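Local coordinates for protein ABC-type amino acid transport system, periplasmic component (Caldanaerobacter subterraneus subsp. tengcongensis MB4, PDB 4YMX) that binds arginine as the periplasmic substrate-binding component of an ABC-type amino acid transport system, at residues 46-51 with 194-199; 86-91 with 103-108; 146-151 with 186-191. All coordinates share one frame; numbering follows the deposited sequence.

Contact 1 (46-51 with 194-199); sequences DFPPFE and DTVAKA. With ARG (arginine), chain C.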
loop_
_atom_site.group_PDB
_atom_site.type_symbol
_atom_site.label_atom_id
_atom_site.label_comp_id
_atom_site.label_asym_id
_atom_site.label_seq_id
_atom_site.Cartn_x
_atom_site.Cartn_y
_atom_site.Cartn_z
ATOM N N ASP A 46 4.346 6.540 0.259
ATOM C CA ASP A 46 4.526 6.674 -1.172
ATOM C C ASP A 46 3.319 6.089 -1.891
ATOM O O ASP A 46 3.415 5.681 -3.046
ATOM C CB ASP A 46 5.776 5.894 -1.587
ATOM C CG ASP A 46 5.706 4.404 -1.217
ATOM O OD1 ASP A 46 4.813 3.985 -0.441
ATOM O OD2 ASP A 46 6.562 3.649 -1.703
ATOM N N PHE A 47 2.181 6.046 -1.206
ATOM C CA PHE A 47 1.076 5.177 -1.595
ATOM C C PHE A 47 -0.261 5.902 -1.478
ATOM O O PHE A 47 -1.152 5.462 -0.738
ATOM C CB PHE A 47 1.098 3.949 -0.672
ATOM C CG PHE A 47 0.634 2.653 -1.310
ATOM C CD1 PHE A 47 -0.442 1.956 -0.775
ATOM C CD2 PHE A 47 1.291 2.116 -2.406
ATOM C CE1 PHE A 47 -0.850 0.735 -1.312
ATOM C CE2 PHE A 47 0.892 0.905 -2.952
ATOM C CZ PHE A 47 -0.190 0.220 -2.417
ATOM N N PRO A 48 -0.415 7.030 -2.200
ATOM C CA PRO A 48 -1.697 7.741 -2.176
ATOM C C PRO A 48 -2.787 6.863 -2.787
ATOM O O PRO A 48 -2.517 6.174 -3.765
ATOM C CB PRO A 48 -1.430 8.953 -3.082
ATOM C CG PRO A 48 -0.330 8.484 -4.017
ATOM C CD PRO A 48 0.536 7.639 -3.156
ATOM N N PRO A 49 -4.017 6.905 -2.256
ATOM C CA PRO A 49 -4.529 7.753 -1.175
ATOM C C PRO A 49 -4.464 7.131 0.220
ATOM O O PRO A 49 -5.105 7.662 1.138
ATOM C CB PRO A 49 -5.992 7.940 -1.573
ATOM C CG PRO A 49 -6.338 6.615 -2.177
ATOM C CD PRO A 49 -5.112 6.207 -2.959
ATOM N N PHE A 50 -3.703 6.053 0.387
ATOM C CA PHE A 50 -3.585 5.400 1.693
ATOM C C PHE A 50 -2.674 6.155 2.634
ATOM O O PHE A 50 -3.021 6.406 3.789
ATOM C CB PHE A 50 -3.103 3.955 1.526
ATOM C CG PHE A 50 -4.076 3.093 0.785
ATOM C CD1 PHE A 50 -5.063 2.393 1.464
ATOM C CD2 PHE A 50 -4.042 3.018 -0.604
ATOM C CE1 PHE A 50 -5.989 1.617 0.778
ATOM C CE2 PHE A 50 -4.968 2.238 -1.295
ATOM C CZ PHE A 50 -5.939 1.541 -0.602
ATOM N N GLU A 51 -1.482 6.494 2.151
ATOM C CA GLU A 51 -0.544 7.308 2.905
ATOM C C GLU A 51 0.378 8.016 1.939
ATOM O O GLU A 51 0.944 7.399 1.023
ATOM C CB GLU A 51 0.283 6.472 3.888
ATOM C CG GLU A 51 0.902 5.235 3.269
ATOM C CD GLU A 51 0.041 4.026 3.453
ATOM O OE1 GLU A 51 -0.753 4.033 4.427
ATOM O OE2 GLU A 51 0.159 3.078 2.658
ATOM N N ASP A 194 -4.429 -0.771 -8.086
ATOM C CA ASP A 194 -5.289 0.059 -8.925
ATOM C C ASP A 194 -5.519 1.457 -8.359
ATOM O O ASP A 194 -5.335 2.457 -9.044
ATOM C CB ASP A 194 -6.641 -0.650 -9.094
ATOM C CG ASP A 194 -7.586 0.081 -10.035
ATOM O OD1 ASP A 194 -7.112 0.754 -10.969
ATOM O OD2 ASP A 194 -8.817 -0.039 -9.838
ATOM N N THR A 195 -5.924 1.537 -7.098
ATOM C CA THR A 195 -6.253 2.841 -6.526
ATOM C C THR A 195 -5.035 3.748 -6.448
ATOM O O THR A 195 -5.139 4.964 -6.604
ATOM C CB THR A 195 -6.896 2.720 -5.147
ATOM O OG1 THR A 195 -6.026 1.993 -4.277
ATOM C CG2 THR A 195 -8.241 2.016 -5.256
ATOM N N VAL A 196 -3.877 3.152 -6.197
ATOM C CA VAL A 196 -2.642 3.923 -6.164
ATOM C C VAL A 196 -2.213 4.378 -7.566
ATOM O O VAL A 196 -1.800 5.531 -7.747
ATOM C CB VAL A 196 -1.531 3.130 -5.452
ATOM C CG1 VAL A 196 -0.221 3.890 -5.487
ATOM C CG2 VAL A 196 -1.933 2.879 -3.999
ATOM N N ALA A 197 -2.318 3.486 -8.547
ATOM C CA ALA A 197 -2.072 3.876 -9.934
ATOM C C ALA A 197 -2.955 5.058 -10.342
ATOM O O ALA A 197 -2.488 5.996 -10.993
ATOM C CB ALA A 197 -2.285 2.699 -10.873
ATOM N N LYS A 198 -4.232 5.019 -9.968
ATOM C CA LYS A 198 -5.128 6.118 -10.323
ATOM C C LYS A 198 -4.647 7.438 -9.722
ATOM O O LYS A 198 -4.678 8.484 -10.372
ATOM C CB LYS A 198 -6.569 5.815 -9.905
ATOM C CG LYS A 198 -7.212 4.655 -10.648
ATOM C CD LYS A 198 -8.671 4.532 -10.233
ATOM C CE LYS A 198 -9.378 3.413 -10.966
ATOM N NZ LYS A 198 -10.787 3.261 -10.481
ATOM N N ALA A 199 -4.171 7.389 -8.484
ATOM C CA ALA A 199 -3.675 8.595 -7.836
ATOM C C ALA A 199 -2.459 9.166 -8.566
ATOM O O ALA A 199 -2.405 10.366 -8.852
ATOM C CB ALA A 199 -3.345 8.310 -6.386
HETATM N N ARG C . -0.595 -4.338 -0.918
HETATM C CA ARG C . 0.808 -4.619 -1.322
HETATM C C ARG C . 1.513 -5.455 -0.270
HETATM O O ARG C . 0.976 -5.686 0.812
HETATM C CB ARG C . 1.568 -3.311 -1.545
HETATM C CG ARG C . 1.531 -2.366 -0.360
HETATM C CD ARG C . 2.517 -1.221 -0.524
HETATM N NE ARG C . 2.251 -0.158 0.434
HETATM C CZ ARG C . 2.949 0.968 0.522
HETATM N NH1 ARG C . 3.972 1.195 -0.285
HETATM N NH2 ARG C . 2.619 1.866 1.430
HETATM O OXT ARG C . 2.633 -5.916 -0.486
#
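Two backbone N-H groups, of F50 and E51, grip the carbonyl oxygen of F47, whose ring meets V196 of helix 194-201. F50 N lies 2.9 Å from F47 O. Because F50 and E51 both face F47, this is a classic beta bulge. The F47 ring is held between two partners. CG2 of V196 sits 3.4 Å from the ring centroid, 4° off the normal, a CH-pi contact. CG1 of V196 is anti to its backbone N (chi1 177°), which leaves CG2 to point at the ring. Over the opposite face lies the guanidinium group of the bound arginine, with NE above the ring centre. Its NH1 donates to D46 OD1 at 2.9 Å and its NH2 to E51 OE2 at 3.0 Å. P48 O is buried without a hydrogen-bond partner in the model; V196 CA lies 3.3 Å from it, a CA-H...O contact. CB of A199 packs on the P48 ring, 3.8 Å from P48 CG. At the F50 ring edge, in plane, T195 OG1 (one of two conformers) lies 3.2 Å from F50 CE2. One wall of the arginine pocket meets a helix of the other lobe, as in a closed, ligand-bound two-lobed solute-binding protein.

Contact 2 (86-91 with 103-108); sequences MDFKGL and VIAGMT. With ARG (arginine), chain C.
The F88 ring has the CD methylene of the bound arginine over one face, and the F47 ring lies on the far side of that methylene. At the F88 edge, near its plane, A105 O stands 3.7 Å from CE1. The methyl of M107 comes in obliquely, with CE 3.7 Å from F88 CZ. The M107 chain is extended until its last torsion, which bends (chi3 -74°) and turns CE to the ring. CE also reaches L91 CB. L91 packs beside it: its CD1 lies 3.6 Å from A105 CB and 4.0 Å from V103 CG1. With F88 CG anti to the backbone N (chi1 -179°), the ring reaches across to the ligand. An alanine at F88 would probably open a gap between the arginine chain and the M107 methyl and leave the CD methylene without its cover on that side. Segment 103-108 adds polar bonds to the ligand, mostly from its backbone. A105 O accepts from the ligand NE at 2.9 Å and, weakly, from NH2. The ligand amino N donates to G106 O at 2.8 Å and to T108 OG1. T108 N donates to the ligand O at 2.9 Å and 172°, nearly straight. Apolar groups join the two segments, while the ligand is shared with D46, E51 and R113, consistent with recognition by charge and hydrogen bonding around a packed apolar chain.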
loop_
_atom_site.group_PDB
_atom_site.type_symbol
_atom_site.label_atom_id
_atom_site.label_comp_id
_atom_site.label_asym_id
_atom_site.label_seq_id
_atom_site.Cartn_x
_atom_site.Cartn_y
_atom_site.Cartn_z
ATOM N N MET A 86 9.092 4.928 6.351
ATOM C CA MET A 86 10.231 4.114 5.955
ATOM C C MET A 86 9.895 3.322 4.693
ATOM O O MET A 86 8.722 3.209 4.309
ATOM C CB MET A 86 10.622 3.159 7.087
ATOM C CG MET A 86 9.579 2.083 7.364
ATOM S SD MET A 86 9.956 1.099 8.824
ATOM C CE MET A 86 9.567 2.272 10.107
ATOM N N ASP A 87 10.925 2.772 4.058
ATOM C CA ASP A 87 10.729 1.891 2.914
ATOM C C ASP A 87 9.789 0.754 3.288
ATOM O O ASP A 87 9.893 0.207 4.384
ATOM C CB ASP A 87 12.065 1.311 2.445
ATOM C CG ASP A 87 13.012 2.364 1.897
ATOM O OD1 ASP A 87 12.556 3.428 1.433
ATOM O OD2 ASP A 87 14.233 2.106 1.918
ATOM N N PHE A 88 8.852 0.429 2.402
ATOM C CA PHE A 88 7.863 -0.612 2.701
ATOM C C PHE A 88 8.507 -1.915 3.184
ATOM O O PHE A 88 8.035 -2.547 4.141
ATOM C CB PHE A 88 6.976 -0.888 1.486
ATOM C CG PHE A 88 5.919 -1.936 1.738
ATOM C CD1 PHE A 88 4.685 -1.591 2.278
ATOM C CD2 PHE A 88 6.162 -3.273 1.445
ATOM C CE1 PHE A 88 3.713 -2.563 2.520
ATOM C CE2 PHE A 88 5.201 -4.238 1.675
ATOM C CZ PHE A 88 3.965 -3.881 2.201
ATOM N N LYS A 89 9.605 -2.301 2.540
ATOM C CA LYS A 89 10.307 -3.536 2.880
ATOM C C LYS A 89 10.802 -3.604 4.336
ATOM O O LYS A 89 11.026 -4.700 4.860
ATOM C CB LYS A 89 11.495 -3.741 1.929
ATOM C CG LYS A 89 12.610 -2.733 2.136
ATOM C CD LYS A 89 13.696 -2.878 1.082
ATOM C CE LYS A 89 14.888 -2.009 1.443
ATOM N NZ LYS A 89 15.966 -2.103 0.407
ATOM N N GLY A 90 10.963 -2.449 4.979
ATOM C CA GLY A 90 11.418 -2.413 6.356
ATOM C C GLY A 90 10.303 -2.474 7.381
ATOM O O GLY A 90 10.575 -2.548 8.578
ATOM N N LEU A 91 9.050 -2.457 6.939
ATOM C CA LEU A 91 7.937 -2.350 7.888
ATOM C C LEU A 91 7.773 -3.567 8.793
ATOM O O LEU A 91 7.694 -3.425 10.015
ATOM C CB LEU A 91 6.619 -2.037 7.166
ATOM C CG LEU A 91 6.570 -0.631 6.578
ATOM C CD1 LEU A 91 5.415 -0.548 5.602
ATOM C CD2 LEU A 91 6.407 0.421 7.670
ATOM N N VAL A 103 1.658 -1.405 11.967
ATOM C CA VAL A 103 1.910 -0.970 10.605
ATOM C C VAL A 103 0.578 -0.841 9.886
ATOM O O VAL A 103 -0.245 -1.760 9.900
ATOM C CB VAL A 103 2.818 -1.959 9.843
ATOM C CG1 VAL A 103 2.787 -1.680 8.341
ATOM C CG2 VAL A 103 4.244 -1.911 10.388
ATOM N N ILE A 104 0.354 0.321 9.280
ATOM C CA ILE A 104 -0.777 0.509 8.388
ATOM C C ILE A 104 -0.187 1.085 7.111
ATOM O O ILE A 104 0.333 2.195 7.111
ATOM C CB ILE A 104 -1.847 1.448 8.973
ATOM C CG1 ILE A 104 -2.064 1.163 10.466
ATOM C CG2 ILE A 104 -3.146 1.264 8.213
ATOM C CD1 ILE A 104 -3.273 1.894 11.065
ATOM N N ALA A 105 -0.224 0.306 6.034
ATOM C CA ALA A 105 0.459 0.691 4.802
ATOM C C ALA A 105 -0.119 -0.024 3.587
ATOM O O ALA A 105 0.618 -0.553 2.747
ATOM C CB ALA A 105 1.960 0.394 4.921
ATOM N N GLY A 106 -1.445 -0.068 3.502
ATOM C CA GLY A 106 -2.110 -0.814 2.449
ATOM C C GLY A 106 -1.572 -2.233 2.361
ATOM O O GLY A 106 -1.366 -2.781 1.269
ATOM N N MET A 107 -1.326 -2.831 3.526
ATOM C CA MET A 107 -0.567 -4.068 3.602
ATOM C C MET A 107 -1.459 -5.300 3.582
ATOM O O MET A 107 -2.382 -5.439 4.389
ATOM C CB MET A 107 0.312 -4.075 4.848
ATOM C CG MET A 107 1.099 -5.366 4.982
ATOM S SD MET A 107 2.224 -5.420 6.385
ATOM C CE MET A 107 3.532 -4.336 5.801
ATOM N N THR A 108 -1.161 -6.205 2.659
ATOM C CA THR A 108 -1.976 -7.400 2.478
ATOM C C THR A 108 -1.634 -8.470 3.515
ATOM O O THR A 108 -0.466 -8.779 3.724
ATOM C CB THR A 108 -1.802 -7.955 1.062
ATOM O OG1 THR A 108 -2.187 -6.950 0.116
ATOM C CG2 THR A 108 -2.663 -9.198 0.852
HETATM N N ARG C . -0.595 -4.338 -0.918
HETATM C CA ARG C . 0.808 -4.619 -1.322
HETATM C C ARG C . 1.513 -5.455 -0.270
HETATM O O ARG C . 0.976 -5.686 0.812
HETATM C CB ARG C . 1.568 -3.311 -1.545
HETATM C CG ARG C . 1.531 -2.366 -0.360
HETATM C CD ARG C . 2.517 -1.221 -0.524
HETATM N NE ARG C . 2.251 -0.158 0.434
HETATM C CZ ARG C . 2.949 0.968 0.522
HETATM N NH1 ARG C . 3.972 1.195 -0.285
HETATM N NH2 ARG C . 2.619 1.866 1.430
HETATM O OXT ARG C . 2.633 -5.916 -0.486
#

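Contact 3 (146-151 with 186-191); sequences VKTIAV and RCDAIV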
loop_
_atom_site.group_PDB
_atom_site.type_symbol
_atom_site.label_atom_id
_atom_site.label_comp_id
_atom_site.label_asym_id
_atom_site.label_seq_id
_atom_site.Cartn_x
_atom_site.Cartn_y
_atom_site.Cartn_z
ATOM N N VAL A 146 9.460 -11.310 -20.975
ATOM C CA VAL A 146 10.783 -10.756 -21.296
ATOM C C VAL A 146 10.908 -9.236 -21.079
ATOM O O VAL A 146 11.911 -8.625 -21.462
ATOM C CB VAL A 146 11.257 -11.129 -22.748
ATOM C CG1 VAL A 146 12.785 -11.116 -22.834
ATOM C CG2 VAL A 146 10.743 -12.506 -23.171
ATOM N N LYS A 147 9.897 -8.629 -20.468
ATOM C CA LYS A 147 9.898 -7.183 -20.265
ATOM C C LYS A 147 10.527 -6.777 -18.934
ATOM O O LYS A 147 10.647 -7.585 -18.009
ATOM C CB LYS A 147 8.472 -6.631 -20.349
ATOM C CG LYS A 147 7.796 -6.841 -21.697
ATOM C CD LYS A 147 8.352 -5.884 -22.749
ATOM C CE LYS A 147 7.606 -6.027 -24.069
ATOM N NZ LYS A 147 8.033 -4.992 -25.060
ATOM N N THR A 148 10.931 -5.512 -18.850
ATOM C CA THR A 148 11.468 -4.945 -17.619
ATOM C C THR A 148 10.299 -4.356 -16.845
ATOM O O THR A 148 9.617 -3.446 -17.321
ATOM C CB THR A 148 12.535 -3.883 -17.915
ATOM O OG1 THR A 148 13.615 -4.498 -18.634
ATOM C CG2 THR A 148 13.089 -3.268 -16.619
ATOM N N ILE A 149 10.050 -4.910 -15.665
ATOM C CA ILE A 149 8.871 -4.553 -14.881
ATOM C C ILE A 149 9.293 -3.972 -13.539
ATOM O O ILE A 149 9.983 -4.637 -12.757
ATOM C CB ILE A 149 7.987 -5.788 -14.647
ATOM C CG1 ILE A 149 7.682 -6.478 -15.982
ATOM C CG2 ILE A 149 6.710 -5.394 -13.895
ATOM C CD1 ILE A 149 6.877 -5.649 -16.942
ATOM N N ALA A 150 8.892 -2.725 -13.271
ATOM C CA ALA A 150 9.221 -2.079 -12.002
ATOM C C ALA A 150 8.223 -2.497 -10.932
ATOM O O ALA A 150 7.006 -2.499 -11.163
ATOM C CB ALA A 150 9.247 -0.569 -12.144
ATOM N N VAL A 151 8.747 -2.874 -9.763
ATOM C CA VAL A 151 7.937 -3.291 -8.623
ATOM C C VAL A 151 8.568 -2.830 -7.323
ATOM O O VAL A 151 9.781 -2.592 -7.258
ATOM C CB VAL A 151 7.776 -4.829 -8.545
ATOM C CG1 VAL A 151 6.968 -5.347 -9.732
ATOM C CG2 VAL A 151 9.129 -5.517 -8.466
ATOM N N ARG A 186 12.848 3.648 -18.289
ATOM C CA ARG A 186 13.763 2.712 -17.634
ATOM C C ARG A 186 13.105 1.380 -17.283
ATOM O O ARG A 186 13.764 0.473 -16.758
ATOM C CB ARG A 186 14.381 3.334 -16.380
ATOM C CG ARG A 186 15.129 4.626 -16.661
ATOM C CD ARG A 186 15.944 5.080 -15.449
ATOM N NE ARG A 186 15.086 5.506 -14.345
ATOM C CZ ARG A 186 14.772 6.770 -14.084
ATOM N NH1 ARG A 186 15.244 7.747 -14.850
ATOM N NH2 ARG A 186 13.980 7.056 -13.058
ATOM N N CYS A 187 11.803 1.282 -17.546
ATOM C CA CYS A 187 11.098 0.010 -17.483
ATOM C C CYS A 187 9.984 0.046 -18.514
ATOM O O CYS A 187 9.682 1.109 -19.076
ATOM C CB CYS A 187 10.536 -0.251 -16.082
ATOM S SG CYS A 187 9.303 0.952 -15.517
ATOM N N ASP A 188 9.379 -1.113 -18.749
ATOM C CA ASP A 188 8.329 -1.245 -19.741
ATOM C C ASP A 188 6.964 -1.160 -19.089
ATOM O O ASP A 188 5.975 -0.816 -19.741
ATOM C CB ASP A 188 8.455 -2.595 -20.458
ATOM C CG ASP A 188 9.758 -2.734 -21.215
ATOM O OD1 ASP A 188 10.023 -1.894 -22.098
ATOM O OD2 ASP A 188 10.516 -3.675 -20.926
ATOM N N ALA A 189 6.901 -1.474 -17.798
ATOM C CA ALA A 189 5.626 -1.482 -17.098
ATOM C C ALA A 189 5.863 -1.450 -15.600
ATOM O O ALA A 189 6.967 -1.733 -15.134
ATOM C CB ALA A 189 4.828 -2.731 -17.468
ATOM N N ILE A 190 4.826 -1.073 -14.861
ATOM C CA ILE A 190 4.822 -1.134 -13.405
ATOM C C ILE A 190 3.701 -2.077 -12.967
ATOM O O ILE A 190 2.638 -2.091 -13.578
ATOM C CB ILE A 190 4.508 0.246 -12.803
ATOM C CG1 ILE A 190 5.507 1.303 -13.273
ATOM C CG2 ILE A 190 4.461 0.186 -11.277
ATOM C CD1 ILE A 190 5.062 2.728 -12.928
ATOM N N VAL A 191 3.917 -2.850 -11.907
ATOM C CA VAL A 191 2.807 -3.552 -11.265
ATOM C C VAL A 191 2.550 -2.914 -9.912
ATOM O O VAL A 191 3.466 -2.787 -9.097
ATOM C CB VAL A 191 3.088 -5.062 -11.078
ATOM C CG1 VAL A 191 1.940 -5.729 -10.326
ATOM C CG2 VAL A 191 3.291 -5.733 -12.433
HETATM O O HOH W 1 7.560 -2.074 -23.905
HETATM O O HOH W 2 13.037 -4.186 -21.462
#
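D188 leans across to T148 and K147 from its first side-chain atom onward. CB lies 3.5 Å from T148 O. CG is then set beside the backbone N, anti to the carbonyl carbon (chi1 -62°), and faces T148 N. At the tip, OD2 accepts from T148 N at 2.8 Å through its anti lone pair, with a nearly straight angle of 168° at the hydrogen. A water donates to OD2 and bonds T148 OG1 as well. Another water joins OD1 to K147 NZ, in one of the two conformers modelled for that lysine. The backbone answers in the other direction: D188 N donates to T148 O at 2.7 Å, and A189 N adds a weak bond to the same oxygen. From here the strands run parallel. A150 N donates to A189 O at 2.9 Å, and V191 N to A150 O at 3.2 Å, the latter close to the line of the carbonyl. On one face I149 CD1 touches A189 CB at 3.6 Å, and I149 CG2 meets V191 CG2. On the other face A150 CB lies 3.7 Å from C187 SG and also near I190 CG1. Helix 156-161 packs on the I149 face, and helix 175-183 on the I190 face. Neighbouring parallel strands with helices on both faces are the alpha/beta core of the second lobe, whose strand order fits the type II periplasmic binding-protein fold.

Overall arrangement
From the N terminus the chain first reaches 46-51, then makes 86-91 and, a short helix later, 103-108. Contact 2 is a local closure within the first lobe. It joins the turn after strand 80-85 to the end of strand 102-103 and the loop that follows. The chain then passes into the second lobe, where 146-151 pairs with 186-191 after two helices and a strand. Helix 194-201 follows directly and closes contact 1 across 142 residues, tying 46-51 of the first lobe to the second across the arginine cleft. Contacts 2 and 3 lie within that span, in series. Contacts 1 and 2 share the arginine and touch through E51 and A105. Contact 3 stays within the second-lobe sheet.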